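Local coordinates for peptidoglycan-recognition protein LB (Drosophila melanogaster, PDB 7NSX) that hydrolyses the amide link between N-acetylmuramoyl groups and L-amino acids in bacterial peptidoglycan with a zinc cofactor, probably acting as a scavenger in fly innate immunity, at residues V41-S46 and Y149-H154; H154-D159 and P175-I180; A15-R20 and G88-G93; F82-D87 and V111-I116. All coordinates share one frame; numbering follows the deposited sequence.

Contact 1. Residues V41-S46 and Y149-H154; sequences VIIHHS and YKLLGH. With ZN (zinc ion), chain B.
V41, I42 and I43 pair in parallel register with L151, L152 and G153, the two strand axes approaching to 4.6 Å at an angle of 24°. Four backbone bonds join them: V41 N to K150 O, L152 N to V41 O, I43 N to L152 O and H154 N to I43 O, the last carrying the pairing just past the strand end. On the face bearing V41, I43 and L151, one methyl of the leucine does most of the touching: L151 CD1 lies 3.7 Å from V41 CG1 and equally far from I43 CG1. The other valine methyl, V41 CG2, meets CD1 of the Y149 ring at 3.8 Å, and I136 of helix 126-142 closes over V41 and Y149 from this side.

Where the strands end, two imidazoles converge on the zinc ion. H44 ND1 binds it at 2.1 Å and H154 ND1 at 2.0 Å, while C162 supplies the third protein ligand. H154 holds its CG anti to the backbone N (chi1 -173°), which carries the ring out to the metal. The rings form an offset edge-to-face pair with planes at 68°, the edge of H44 at its CE1 facing one side of the H154 ring. H44 ND1 and H154 ND1 stand 3.1 Å apart because both are metal ligands. H102 hydrogen-bonds H44 NE2, a second-shell contact that helps fix the ring's rotation. With both ND1 atoms donating to the metal, the zinc probably draws electron density from the two rings, and the parallel pairing probably helps place the two ligands side by side.

Contact 2. Residues H154-D159 and P175-I180; sequences HRQVRD and PHFTHI. With ZN (zinc ion), chain B.
Q156 carries the polar half of this contact, reaching with an extended side chain from the loop after strand 149-153 to the loop that follows helix 165-171. Its NE2 donates to T178 O at 2.9 Å with an angle of 153° at the hydrogen, and the acceptor lies close to the amide plane. A water also accepts from Q156 NE2 and takes the N-H of I180, its oxygen 3.0 Å from I180 N, adding a second, bridged tie to the same loop. The other end of the amide turns back: OE1 receives the backbone N-H of G153. With donor and acceptor both used, the amide is fixed against a flip. Within 175-180, T178 OG1 donates to H176 O at 2.6 Å, from above the carbonyl plane, a bond within the loop just ahead of T178 O.

In the amidase fold, 154-159 leads straight out of the zinc site, since H154 at its start is a metal ligand, and V157 N bonds back to H154 O, closing a turn. The contact thus fastens the chain beyond helix 165-171 against a loop next to the metal. Were Q156 an alanine, T178 O would probably lose this donor and G153 N its side-chain acceptor, letting the two loops move more independently.

Van der Waals contacts flank the amide. Q156 OE1 comes to 3.4 Å from F177 CE1, the amide and ring planes 28° apart. I180 CD1 meets Q156 O at 3.4 Å and makes an apolar contact with V157 CG1 at 3.8 Å; the I180 chi1 of 56° points CD1 at the 156-157 backbone and V157.

Contact 3. Residues A15-R20 and G88-G93; sequences ARLLSR and GMIYTG
L17 and L18 form a short edge strand, paired in parallel with I90 and Y91, so that residues 15-20 add the outermost strand to one side of the central sheet. The backbone bonds are I90 N to R16 O, L18 N to I90 O at 2.7 Å, and T92 N to L18 O. L18 O is gripped twice, for T92 OG1 also donates to it at 2.9 Å, its hydroxyl set beside the backbone N by chi1 (-54°).

The two faces are filled differently. On one, L17 CD2 rests on I90 CG2 at 3.6 Å, the two side chains crossing at about a right angle, and A15 CB lies near I90 CD1, with A131 of helix 126-142 behind both. On the other, L18 runs alongside Y91 and sets L18 CD1 3.6 Å from Y91 CE2. Next to it, M89 and R16 lie side by side, and R16 N makes a weak hydrogen bond to M89 SD.

Beyond the strand, R20 extends onward, its chain bent at chi3 (71°), so that R20 NH1 meets G93 O at 2.8 Å, in the plane of the guanidinium but well above that of the carbonyl; the same NH1 forms a salt bridge with D77. A leucine instead of R20 would probably strip D77 of its charged partner and G93 O of its donor, weakening the hold on this end of the strand. Strand 90-92 is itself antiparallel to 82-84 on its other side, which makes this a parallel edge strand closing the mixed sheet of the PGRP amidase fold.

Contact 4. Residues F82-D87 and V111-I116; sequences FGIGGD and VGIVLI
V114 O receives the N-H of I84, the I84 N to V114 O distance being 2.8 Å, and V114 O also takes a CA-H contact from G83 CA at 3.4 Å. It lies midway in a parallel pairing of F82, G83 and I84 with I113, V114 and L115, completed by F82 N to G112 O, V114 N to F82 O and I116 N to I84 O.

I84 fills much of the face it shares with I113 and L115. Its CD1 presses on I113 CG2 at 3.5 Å; the side chain lies alongside that of L115, I84 CD1 being 4.0 Å from L115 CD1. At the start of the strand, V111 CG1 comes to the edge of the F82 ring, 3.8 Å from F82 CD1, while L135 of helix 126-142 packs on both F82 and I113.

On the other face G83 has no side chain, and V114 CG1 lies 3.7 Å from G83 CA, held there by a chi1 of 63° that wedges the methyl between N and C of its own backbone. I116 packs on helix 55-72. V114 also touches Y80, inferred to be essential for coordinating the zinc-bound water. These central parallel strands, packed on helix 126-142, are the core of the mixed alpha/beta amidase fold beside its zinc site.

Contacts 1, 3 and 4 belong to one mixed sheet, ordered 17-18, 90-92, 82-84, 110-115, 38-45, 149-153. Contacts 3 and 1 hold its two edges, their centres about 17 Å apart on opposite sides of the chain's centre, and contact 4 lies between them, bonded to contact 1 through I42 N and V111 O and to contact 3 through Y91 N and G83 O. Along the chain, contact 4 is nested within the loop that contact 1 closes, whereas contacts 3 and 1 interleave. Contact 2 follows contact 1, shares H154 and continues outward from the sheet's edge. The sheet thus joins distant parts of the sequence, with the zinc site at the end of contact 1, near one edge.

Contact 1. Residues V41-S46 and Y149-H154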
loop_
_atom_site.group_PDB
_atom_site.type_symbol
_atom_site.label_atom_id
_atom_site.label_comp_id
_atom_site.label_asym_id
_atom_site.label_seq_id
_atom_site.Cartn_x
_atom_site.Cartn_y
_atom_site.Cartn_z
ATOM N N VAL A 41 -9.694 -1.157 -0.759
ATOM C CA VAL A 41 -8.329 -0.617 -0.935
ATOM C C VAL A 41 -8.008 0.283 0.251
ATOM O O VAL A 41 -8.729 1.293 0.497
ATOM C CB VAL A 41 -8.191 0.107 -2.281
ATOM C CG1 VAL A 41 -6.843 0.778 -2.417
ATOM C CG2 VAL A 41 -8.428 -0.878 -3.420
ATOM N N ILE A 42 -6.929 -0.016 0.960
ATOM C CA ILE A 42 -6.583 0.795 2.154
ATOM C C ILE A 42 -5.240 1.481 1.922
ATOM O O ILE A 42 -4.252 0.771 1.665
ATOM C CB ILE A 42 -6.621 -0.040 3.436
ATOM C CG1 ILE A 42 -8.037 -0.577 3.667
ATOM C CG2 ILE A 42 -6.119 0.813 4.609
ATOM C CD1 ILE A 42 -8.059 -1.767 4.534
ATOM N N ILE A 43 -5.223 2.809 2.080
ATOM C CA ILE A 43 -4.023 3.658 1.855
ATOM C C ILE A 43 -3.344 3.897 3.202
ATOM O O ILE A 43 -4.052 4.233 4.214
ATOM C CB ILE A 43 -4.393 4.968 1.130
ATOM C CG1 ILE A 43 -5.161 4.692 -0.168
ATOM C CG2 ILE A 43 -3.138 5.795 0.865
ATOM C CD1 ILE A 43 -4.398 3.877 -1.192
ATOM N N HIS A 44 -2.035 3.710 3.193
ATOM C CA HIS A 44 -1.075 3.978 4.288
ATOM C C HIS A 44 0.006 4.949 3.800
ATOM O O HIS A 44 0.283 5.041 2.562
ATOM C CB HIS A 44 -0.403 2.660 4.720
ATOM C CG HIS A 44 -1.331 1.560 5.100
ATOM N ND1 HIS A 44 -1.741 1.348 6.405
ATOM C CD2 HIS A 44 -1.935 0.598 4.359
ATOM C CE1 HIS A 44 -2.549 0.325 6.454
ATOM N NE2 HIS A 44 -2.689 -0.156 5.216
ATOM N N HIS A 45 0.733 5.537 4.745
ATOM C CA HIS A 45 2.108 6.054 4.506
ATOM C C HIS A 45 3.067 5.243 5.377
ATOM O O HIS A 45 2.605 4.609 6.354
ATOM C CB HIS A 45 2.177 7.586 4.697
ATOM C CG HIS A 45 2.089 8.056 6.112
ATOM N ND1 HIS A 45 2.511 9.325 6.488
ATOM C CD2 HIS A 45 1.679 7.425 7.248
ATOM C CE1 HIS A 45 2.367 9.448 7.811
ATOM N NE2 HIS A 45 1.822 8.302 8.291
ATOM N N SER A 46 4.332 5.169 4.983
ATOM C CA SER A 46 5.364 4.408 5.727
ATOM C C SER A 46 5.716 5.184 7.000
ATOM O O SER A 46 5.947 4.512 8.037
ATOM C CB SER A 46 6.572 4.088 4.898
ATOM O OG SER A 46 7.224 5.256 4.451
ATOM N N TYR A 149 -15.256 -1.414 -5.375
ATOM C CA TYR A 149 -14.316 -1.378 -4.223
ATOM C C TYR A 149 -14.535 -0.084 -3.438
ATOM O O TYR A 149 -14.910 0.961 -3.965
ATOM C CB TYR A 149 -12.857 -1.487 -4.672
ATOM C CG TYR A 149 -12.320 -0.262 -5.373
ATOM C CD1 TYR A 149 -11.679 0.735 -4.664
ATOM C CD2 TYR A 149 -12.412 -0.112 -6.756
ATOM C CE1 TYR A 149 -11.165 1.857 -5.292
ATOM C CE2 TYR A 149 -11.902 1.004 -7.403
ATOM C CZ TYR A 149 -11.277 1.993 -6.665
ATOM O OH TYR A 149 -10.769 3.090 -7.278
ATOM N N LYS A 150 -14.244 -0.146 -2.151
ATOM C CA LYS A 150 -14.282 1.038 -1.276
ATOM C C LYS A 150 -12.837 1.441 -0.958
ATOM O O LYS A 150 -12.073 0.573 -0.463
ATOM C CB LYS A 150 -15.046 0.667 -0.007
ATOM C CG LYS A 150 -16.499 0.264 -0.198
ATOM C CD LYS A 150 -17.080 -0.298 1.078
ATOM C CE LYS A 150 -18.553 0.002 1.245
ATOM N NZ LYS A 150 -19.350 -0.678 0.192
ATOM N N LEU A 151 -12.508 2.714 -1.184
ATOM C CA LEU A 151 -11.197 3.299 -0.866
ATOM C C LEU A 151 -11.271 3.924 0.532
ATOM O O LEU A 151 -12.145 4.814 0.767
ATOM C CB LEU A 151 -10.822 4.328 -1.926
ATOM C CG LEU A 151 -9.504 5.055 -1.702
ATOM C CD1 LEU A 151 -8.328 4.144 -2.019
ATOM C CD2 LEU A 151 -9.458 6.293 -2.552
ATOM N N LEU A 152 -10.378 3.462 1.407
ATOM C CA LEU A 152 -10.210 3.943 2.794
ATOM C C LEU A 152 -8.758 4.340 3.047
ATOM O O LEU A 152 -7.834 3.831 2.375
ATOM C CB LEU A 152 -10.609 2.816 3.741
ATOM C CG LEU A 152 -11.999 2.220 3.522
ATOM C CD1 LEU A 152 -12.199 1.010 4.392
ATOM C CD2 LEU A 152 -13.077 3.256 3.766
ATOM N N GLY A 153 -8.586 5.241 4.004
ATOM C CA GLY A 153 -7.331 5.461 4.734
ATOM C C GLY A 153 -7.313 4.592 5.961
ATOM O O GLY A 153 -8.408 4.262 6.474
ATOM N N HIS A 154 -6.116 4.204 6.392
ATOM C CA HIS A 154 -5.909 3.331 7.566
ATOM C C HIS A 154 -6.699 3.928 8.737
ATOM O O HIS A 154 -7.391 3.141 9.428
ATOM C CB HIS A 154 -4.414 3.216 7.851
ATOM C CG HIS A 154 -4.052 2.228 8.904
ATOM N ND1 HIS A 154 -2.729 1.986 9.240
ATOM C CD2 HIS A 154 -4.803 1.420 9.695
ATOM C CE1 HIS A 154 -2.684 1.075 10.187
ATOM N NE2 HIS A 154 -3.942 0.710 10.477
HETATM ZN ZN ZN B . -1.163 2.508 8.045
#

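Contact 2. Residues H154-D159 and P175-I180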
loop_
_atom_site.group_PDB
_atom_site.type_symbol
_atom_site.label_atom_id
_atom_site.label_comp_id
_atom_site.label_asym_id
_atom_site.label_seq_id
_atom_site.Cartn_x
_atom_site.Cartn_y
_atom_site.Cartn_z
ATOM N N HIS A 154 -6.116 4.204 6.392
ATOM C CA HIS A 154 -5.909 3.331 7.566
ATOM C C HIS A 154 -6.699 3.928 8.737
ATOM O O HIS A 154 -7.391 3.141 9.428
ATOM C CB HIS A 154 -4.414 3.216 7.851
ATOM C CG HIS A 154 -4.052 2.228 8.904
ATOM N ND1 HIS A 154 -2.729 1.986 9.240
ATOM C CD2 HIS A 154 -4.803 1.420 9.695
ATOM C CE1 HIS A 154 -2.684 1.075 10.187
ATOM N NE2 HIS A 154 -3.942 0.710 10.477
ATOM N N ARG A 155 -6.631 5.260 8.913
ATOM C CA ARG A 155 -7.235 5.961 10.083
ATOM C C ARG A 155 -8.755 5.787 10.156
ATOM O O ARG A 155 -9.342 6.221 11.156
ATOM C CB ARG A 155 -6.952 7.452 10.015
ATOM C CG ARG A 155 -7.474 8.122 8.753
ATOM C CD ARG A 155 -7.461 9.625 8.914
ATOM N NE ARG A 155 -6.120 10.084 9.233
ATOM C CZ ARG A 155 -5.791 11.351 9.492
ATOM N NH1 ARG A 155 -6.716 12.298 9.467
ATOM N NH2 ARG A 155 -4.537 11.662 9.775
ATOM N N GLN A 156 -9.402 5.230 9.130
ATOM C CA GLN A 156 -10.868 5.026 9.139
ATOM C C GLN A 156 -11.193 3.678 9.786
ATOM O O GLN A 156 -12.352 3.433 10.187
ATOM C CB GLN A 156 -11.387 5.083 7.713
ATOM C CG GLN A 156 -11.384 6.481 7.153
ATOM C CD GLN A 156 -11.879 6.414 5.729
ATOM O OE1 GLN A 156 -11.112 6.259 4.787
ATOM N NE2 GLN A 156 -13.175 6.572 5.553
ATOM N N VAL A 157 -10.225 2.796 9.912
ATOM C CA VAL A 157 -10.531 1.444 10.457
ATOM C C VAL A 157 -9.762 1.188 11.759
ATOM O O VAL A 157 -9.934 0.096 12.373
ATOM C CB VAL A 157 -10.269 0.362 9.397
ATOM C CG1 VAL A 157 -10.974 0.708 8.095
ATOM C CG2 VAL A 157 -8.784 0.096 9.204
ATOM N N ARG A 158 -8.898 2.114 12.138
ATOM C CA ARG A 158 -8.043 1.962 13.341
ATOM C C ARG A 158 -7.689 3.368 13.784
ATOM O O ARG A 158 -7.619 4.253 12.921
ATOM C CB ARG A 158 -6.783 1.152 13.028
ATOM C CG ARG A 158 -5.781 1.051 14.172
ATOM C CD ARG A 158 -6.185 -0.062 15.110
ATOM N NE ARG A 158 -6.600 -1.169 14.259
ATOM C CZ ARG A 158 -7.672 -1.923 14.443
ATOM N NH1 ARG A 158 -8.469 -1.731 15.482
ATOM N NH2 ARG A 158 -7.944 -2.875 13.573
ATOM N N ASP A 159 -7.487 3.551 15.082
ATOM C CA ASP A 159 -7.038 4.836 15.649
ATOM C C ASP A 159 -5.586 5.021 15.230
ATOM O O ASP A 159 -4.757 4.332 15.765
ATOM C CB ASP A 159 -7.212 4.834 17.165
ATOM C CG ASP A 159 -7.054 6.205 17.792
ATOM O OD1 ASP A 159 -7.637 7.161 17.261
ATOM O OD2 ASP A 159 -6.335 6.298 18.803
ATOM N N PRO A 175 -11.927 8.749 -6.622
ATOM C CA PRO A 175 -13.145 7.972 -6.820
ATOM C C PRO A 175 -13.123 6.788 -5.849
ATOM O O PRO A 175 -12.030 6.254 -5.559
ATOM C CB PRO A 175 -13.110 7.480 -8.282
ATOM C CG PRO A 175 -11.972 8.251 -8.927
ATOM C CD PRO A 175 -11.058 8.732 -7.812
ATOM N N HIS A 176 -14.313 6.408 -5.394
ATOM C CA HIS A 176 -14.603 5.237 -4.546
ATOM C C HIS A 176 -14.232 5.556 -3.086
ATOM O O HIS A 176 -14.438 4.681 -2.226
ATOM C CB HIS A 176 -13.910 3.979 -5.096
ATOM C CG HIS A 176 -14.451 3.441 -6.377
ATOM N ND1 HIS A 176 -15.096 2.227 -6.453
ATOM C CD2 HIS A 176 -14.366 3.897 -7.644
ATOM C CE1 HIS A 176 -15.426 1.979 -7.703
ATOM N NE2 HIS A 176 -14.976 2.977 -8.451
ATOM N N PHE A 177 -13.701 6.752 -2.789
ATOM C CA PHE A 177 -13.467 7.156 -1.375
ATOM C C PHE A 177 -14.803 7.026 -0.634
ATOM O O PHE A 177 -15.814 7.572 -1.104
ATOM C CB PHE A 177 -12.877 8.560 -1.231
ATOM C CG PHE A 177 -12.661 8.884 0.221
ATOM C CD1 PHE A 177 -11.612 8.310 0.915
ATOM C CD2 PHE A 177 -13.587 9.630 0.928
ATOM C CE1 PHE A 177 -11.422 8.563 2.268
ATOM C CE2 PHE A 177 -13.397 9.883 2.281
ATOM C CZ PHE A 177 -12.305 9.352 2.948
ATOM N N THR A 178 -14.805 6.289 0.466
ATOM C CA THR A 178 -16.002 5.761 1.157
ATOM C C THR A 178 -15.952 6.174 2.635
ATOM O O THR A 178 -14.894 5.995 3.263
ATOM C CB THR A 178 -16.009 4.237 1.019
ATOM O OG1 THR A 178 -16.085 3.975 -0.379
ATOM C CG2 THR A 178 -17.140 3.537 1.732
ATOM N N HIS A 179 -17.065 6.683 3.167
ATOM C CA HIS A 179 -17.312 6.889 4.621
ATOM C C HIS A 179 -17.945 5.614 5.154
ATOM O O HIS A 179 -18.940 5.174 4.550
ATOM C CB HIS A 179 -18.232 8.096 4.865
ATOM C CG HIS A 179 -17.704 9.361 4.284
ATOM N ND1 HIS A 179 -16.520 9.943 4.729
ATOM C CD2 HIS A 179 -18.185 10.160 3.306
ATOM C CE1 HIS A 179 -16.305 11.057 4.049
ATOM N NE2 HIS A 179 -17.307 11.199 3.157
ATOM N N ILE A 180 -17.370 5.029 6.200
ATOM C CA ILE A 180 -17.845 3.751 6.800
ATOM C C ILE A 180 -18.433 4.007 8.198
ATOM O O ILE A 180 -18.996 3.057 8.784
ATOM C CB ILE A 180 -16.721 2.691 6.815
ATOM C CG1 ILE A 180 -15.456 3.155 7.547
ATOM C CG2 ILE A 180 -16.423 2.239 5.391
ATOM C CD1 ILE A 180 -14.565 2.015 7.971
HETATM ZN ZN ZN B . -1.163 2.508 8.045
HETATM O O HOH W 1 -15.421 6.688 7.746
#

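Contact 3. Residues A15-R20 and G88-G93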
loop_
_atom_site.group_PDB
_atom_site.type_symbol
_atom_site.label_atom_id
_atom_site.label_comp_id
_atom_site.label_asym_id
_atom_site.label_seq_id
_atom_site.Cartn_x
_atom_site.Cartn_y
_atom_site.Cartn_z
ATOM N N ALA A 15 5.007 4.740 -14.738
ATOM C CA ALA A 15 4.971 3.784 -13.595
ATOM C C ALA A 15 5.103 2.342 -14.103
ATOM O O ALA A 15 4.375 1.928 -15.022
ATOM C CB ALA A 15 3.725 3.956 -12.747
ATOM N N ARG A 16 6.053 1.618 -13.535
ATOM C CA ARG A 16 6.252 0.175 -13.773
ATOM C C ARG A 16 5.852 -0.564 -12.510
ATOM O O ARG A 16 6.082 -0.030 -11.387
ATOM C CB ARG A 16 7.709 -0.149 -14.088
ATOM C CG ARG A 16 8.256 0.650 -15.255
ATOM C CD ARG A 16 7.938 0.023 -16.598
ATOM N NE ARG A 16 8.497 0.926 -17.597
ATOM C CZ ARG A 16 7.887 2.021 -18.046
ATOM N NH1 ARG A 16 6.671 2.348 -17.625
ATOM N NH2 ARG A 16 8.497 2.779 -18.943
ATOM N N LEU A 17 5.292 -1.754 -12.698
ATOM C CA LEU A 17 5.066 -2.707 -11.593
ATOM C C LEU A 17 6.343 -3.528 -11.428
ATOM O O LEU A 17 6.678 -4.309 -12.329
ATOM C CB LEU A 17 3.850 -3.570 -11.917
ATOM C CG LEU A 17 3.416 -4.524 -10.801
ATOM C CD1 LEU A 17 4.243 -5.799 -10.836
ATOM C CD2 LEU A 17 3.499 -3.851 -9.435
ATOM N N LEU A 18 7.079 -3.312 -10.348
ATOM C CA LEU A 18 8.316 -4.063 -10.079
ATOM C C LEU A 18 7.974 -5.241 -9.176
ATOM O O LEU A 18 7.152 -5.073 -8.260
ATOM C CB LEU A 18 9.354 -3.119 -9.478
ATOM C CG LEU A 18 9.579 -1.847 -10.310
ATOM C CD1 LEU A 18 10.672 -0.992 -9.706
ATOM C CD2 LEU A 18 9.921 -2.175 -11.763
ATOM N N SER A 19 8.526 -6.401 -9.522
ATOM C CA SER A 19 8.307 -7.708 -8.860
ATOM C C SER A 19 9.089 -7.714 -7.556
ATOM O O SER A 19 10.006 -6.877 -7.408
ATOM C CB SER A 19 8.769 -8.838 -9.733
ATOM O OG SER A 19 10.184 -8.785 -9.819
ATOM N N ARG A 20 8.794 -8.677 -6.693
ATOM C CA ARG A 20 9.545 -8.901 -5.432
ATOM C C ARG A 20 11.038 -9.047 -5.761
ATOM O O ARG A 20 11.880 -8.441 -5.054
ATOM C CB ARG A 20 9.009 -10.142 -4.716
ATOM C CG ARG A 20 7.610 -9.978 -4.144
ATOM C CD ARG A 20 7.142 -11.293 -3.549
ATOM N NE ARG A 20 7.896 -11.546 -2.328
ATOM C CZ ARG A 20 7.577 -11.093 -1.133
ATOM N NH1 ARG A 20 6.496 -10.349 -0.973
ATOM N NH2 ARG A 20 8.325 -11.384 -0.088
ATOM N N GLY A 88 8.042 7.078 -8.540
ATOM C CA GLY A 88 6.786 6.858 -9.287
ATOM C C GLY A 88 6.638 5.401 -9.735
ATOM O O GLY A 88 5.804 5.104 -10.587
ATOM N N MET A 89 7.413 4.505 -9.157
ATOM C CA MET A 89 7.341 3.038 -9.430
ATOM C C MET A 89 6.483 2.345 -8.349
ATOM O O MET A 89 6.317 2.888 -7.231
ATOM C CB MET A 89 8.742 2.431 -9.420
ATOM C CG MET A 89 9.655 3.027 -10.470
ATOM S SD MET A 89 8.997 2.777 -12.151
ATOM C CE MET A 89 9.299 4.413 -12.806
ATOM N N ILE A 90 5.902 1.212 -8.712
ATOM C CA ILE A 90 5.124 0.356 -7.777
ATOM C C ILE A 90 5.943 -0.876 -7.484
ATOM O O ILE A 90 6.460 -1.502 -8.462
ATOM C CB ILE A 90 3.752 0.003 -8.359
ATOM C CG1 ILE A 90 2.962 1.279 -8.648
ATOM C CG2 ILE A 90 3.030 -0.930 -7.410
ATOM C CD1 ILE A 90 2.285 1.277 -9.965
ATOM N N TYR A 91 6.052 -1.200 -6.196
ATOM C CA TYR A 91 6.831 -2.334 -5.656
ATOM C C TYR A 91 5.856 -3.390 -5.142
ATOM O O TYR A 91 5.079 -3.079 -4.225
ATOM C CB TYR A 91 7.804 -1.841 -4.586
ATOM C CG TYR A 91 8.839 -0.899 -5.133
ATOM C CD1 TYR A 91 8.579 0.455 -5.284
ATOM C CD2 TYR A 91 10.033 -1.389 -5.628
ATOM C CE1 TYR A 91 9.523 1.320 -5.814
ATOM C CE2 TYR A 91 10.980 -0.539 -6.173
ATOM C CZ TYR A 91 10.723 0.818 -6.273
ATOM O OH TYR A 91 11.648 1.640 -6.845
ATOM N N THR A 92 5.890 -4.592 -5.713
ATOM C CA THR A 92 5.055 -5.709 -5.209
ATOM C C THR A 92 5.470 -6.032 -3.773
ATOM O O THR A 92 6.646 -6.349 -3.564
ATOM C CB THR A 92 5.147 -6.964 -6.096
ATOM O OG1 THR A 92 4.829 -6.582 -7.435
ATOM C CG2 THR A 92 4.208 -8.056 -5.633
ATOM N N GLY A 93 4.515 -5.987 -2.833
ATOM C CA GLY A 93 4.668 -6.518 -1.480
ATOM C C GLY A 93 4.109 -7.930 -1.445
ATOM O O GLY A 93 4.531 -8.755 -2.260
#

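Contact 4. Residues F82-D87 and V111-I116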
loop_
_atom_site.group_PDB
_atom_site.type_symbol
_atom_site.label_atom_id
_atom_site.label_comp_id
_atom_site.label_asym_id
_atom_site.label_seq_id
_atom_site.Cartn_x
_atom_site.Cartn_y
_atom_site.Cartn_z
ATOM N N PHE A 82 1.372 -3.639 -1.591
ATOM C CA PHE A 82 2.197 -2.897 -2.553
ATOM C C PHE A 82 2.762 -1.662 -1.870
ATOM O O PHE A 82 2.084 -1.106 -0.980
ATOM C CB PHE A 82 1.378 -2.504 -3.785
ATOM C CG PHE A 82 0.902 -3.662 -4.627
ATOM C CD1 PHE A 82 -0.354 -4.207 -4.435
ATOM C CD2 PHE A 82 1.719 -4.231 -5.594
ATOM C CE1 PHE A 82 -0.803 -5.260 -5.220
ATOM C CE2 PHE A 82 1.286 -5.305 -6.366
ATOM C CZ PHE A 82 0.015 -5.810 -6.191
ATOM N N GLY A 83 3.953 -1.247 -2.336
ATOM C CA GLY A 83 4.610 0.020 -1.986
ATOM C C GLY A 83 4.684 0.943 -3.198
ATOM O O GLY A 83 4.734 0.467 -4.354
ATOM N N ILE A 84 4.644 2.248 -2.945
ATOM C CA ILE A 84 4.830 3.286 -3.975
ATOM C C ILE A 84 5.989 4.195 -3.576
ATOM O O ILE A 84 6.001 4.724 -2.455
ATOM C CB ILE A 84 3.517 4.023 -4.233
ATOM C CG1 ILE A 84 2.496 3.001 -4.760
ATOM C CG2 ILE A 84 3.791 5.164 -5.204
ATOM C CD1 ILE A 84 1.157 3.518 -4.955
ATOM N N GLY A 85 6.953 4.337 -4.473
ATOM C CA GLY A 85 8.135 5.182 -4.245
ATOM C C GLY A 85 7.989 6.555 -4.865
ATOM O O GLY A 85 7.146 6.758 -5.796
ATOM N N GLY A 86 8.858 7.476 -4.439
ATOM C CA GLY A 86 8.901 8.828 -5.008
ATOM C C GLY A 86 9.536 8.805 -6.375
ATOM O O GLY A 86 9.471 9.821 -7.027
ATOM N N ASP A 87 10.066 7.647 -6.787
ATOM C CA ASP A 87 10.478 7.348 -8.179
ATOM C C ASP A 87 9.254 7.164 -9.091
ATOM O O ASP A 87 9.456 7.041 -10.320
ATOM C CB ASP A 87 11.414 6.139 -8.199
ATOM C CG ASP A 87 10.823 4.832 -7.706
ATOM O OD1 ASP A 87 11.527 3.800 -7.817
ATOM O OD2 ASP A 87 9.642 4.846 -7.232
ATOM N N VAL A 111 -6.532 -4.674 -0.568
ATOM C CA VAL A 111 -5.209 -4.279 -1.081
ATOM C C VAL A 111 -4.704 -3.147 -0.178
ATOM O O VAL A 111 -5.331 -2.059 -0.190
ATOM C CB VAL A 111 -5.311 -3.844 -2.550
ATOM C CG1 VAL A 111 -3.924 -3.610 -3.126
ATOM C CG2 VAL A 111 -6.070 -4.873 -3.377
ATOM N N GLY A 112 -3.636 -3.408 0.569
ATOM C CA GLY A 112 -2.954 -2.417 1.419
ATOM C C GLY A 112 -1.827 -1.755 0.650
ATOM O O GLY A 112 -0.853 -2.444 0.301
ATOM N N ILE A 113 -1.975 -0.477 0.321
ATOM C CA ILE A 113 -0.977 0.251 -0.510
ATOM C C ILE A 113 -0.255 1.278 0.374
ATOM O O ILE A 113 -0.942 2.092 0.988
ATOM C CB ILE A 113 -1.637 0.963 -1.690
ATOM C CG1 ILE A 113 -2.509 0.022 -2.524
ATOM C CG2 ILE A 113 -0.568 1.663 -2.526
ATOM C CD1 ILE A 113 -3.233 0.726 -3.646
ATOM N N VAL A 114 1.061 1.223 0.448
ATOM C CA VAL A 114 1.843 2.173 1.278
ATOM C C VAL A 114 2.528 3.176 0.348
ATOM O O VAL A 114 3.222 2.754 -0.566
ATOM C CB VAL A 114 2.847 1.507 2.239
ATOM C CG1 VAL A 114 3.930 0.737 1.538
ATOM C CG2 VAL A 114 3.455 2.567 3.165
ATOM N N LEU A 115 2.326 4.465 0.588
ATOM C CA LEU A 115 3.108 5.520 -0.090
ATOM C C LEU A 115 4.281 5.817 0.844
ATOM O O LEU A 115 4.077 6.289 1.970
ATOM C CB LEU A 115 2.229 6.733 -0.408
ATOM C CG LEU A 115 1.440 6.647 -1.720
ATOM C CD1 LEU A 115 0.291 5.667 -1.649
ATOM C CD2 LEU A 115 0.870 8.013 -2.109
ATOM N N ILE A 116 5.469 5.456 0.402
ATOM C CA ILE A 116 6.702 5.592 1.221
ATOM C C ILE A 116 6.895 7.089 1.516
ATOM O O ILE A 116 6.836 7.911 0.572
ATOM C CB ILE A 116 7.899 4.943 0.512
ATOM C CG1 ILE A 116 7.630 3.466 0.219
ATOM C CG2 ILE A 116 9.169 5.166 1.308
ATOM C CD1 ILE A 116 8.695 2.790 -0.610
#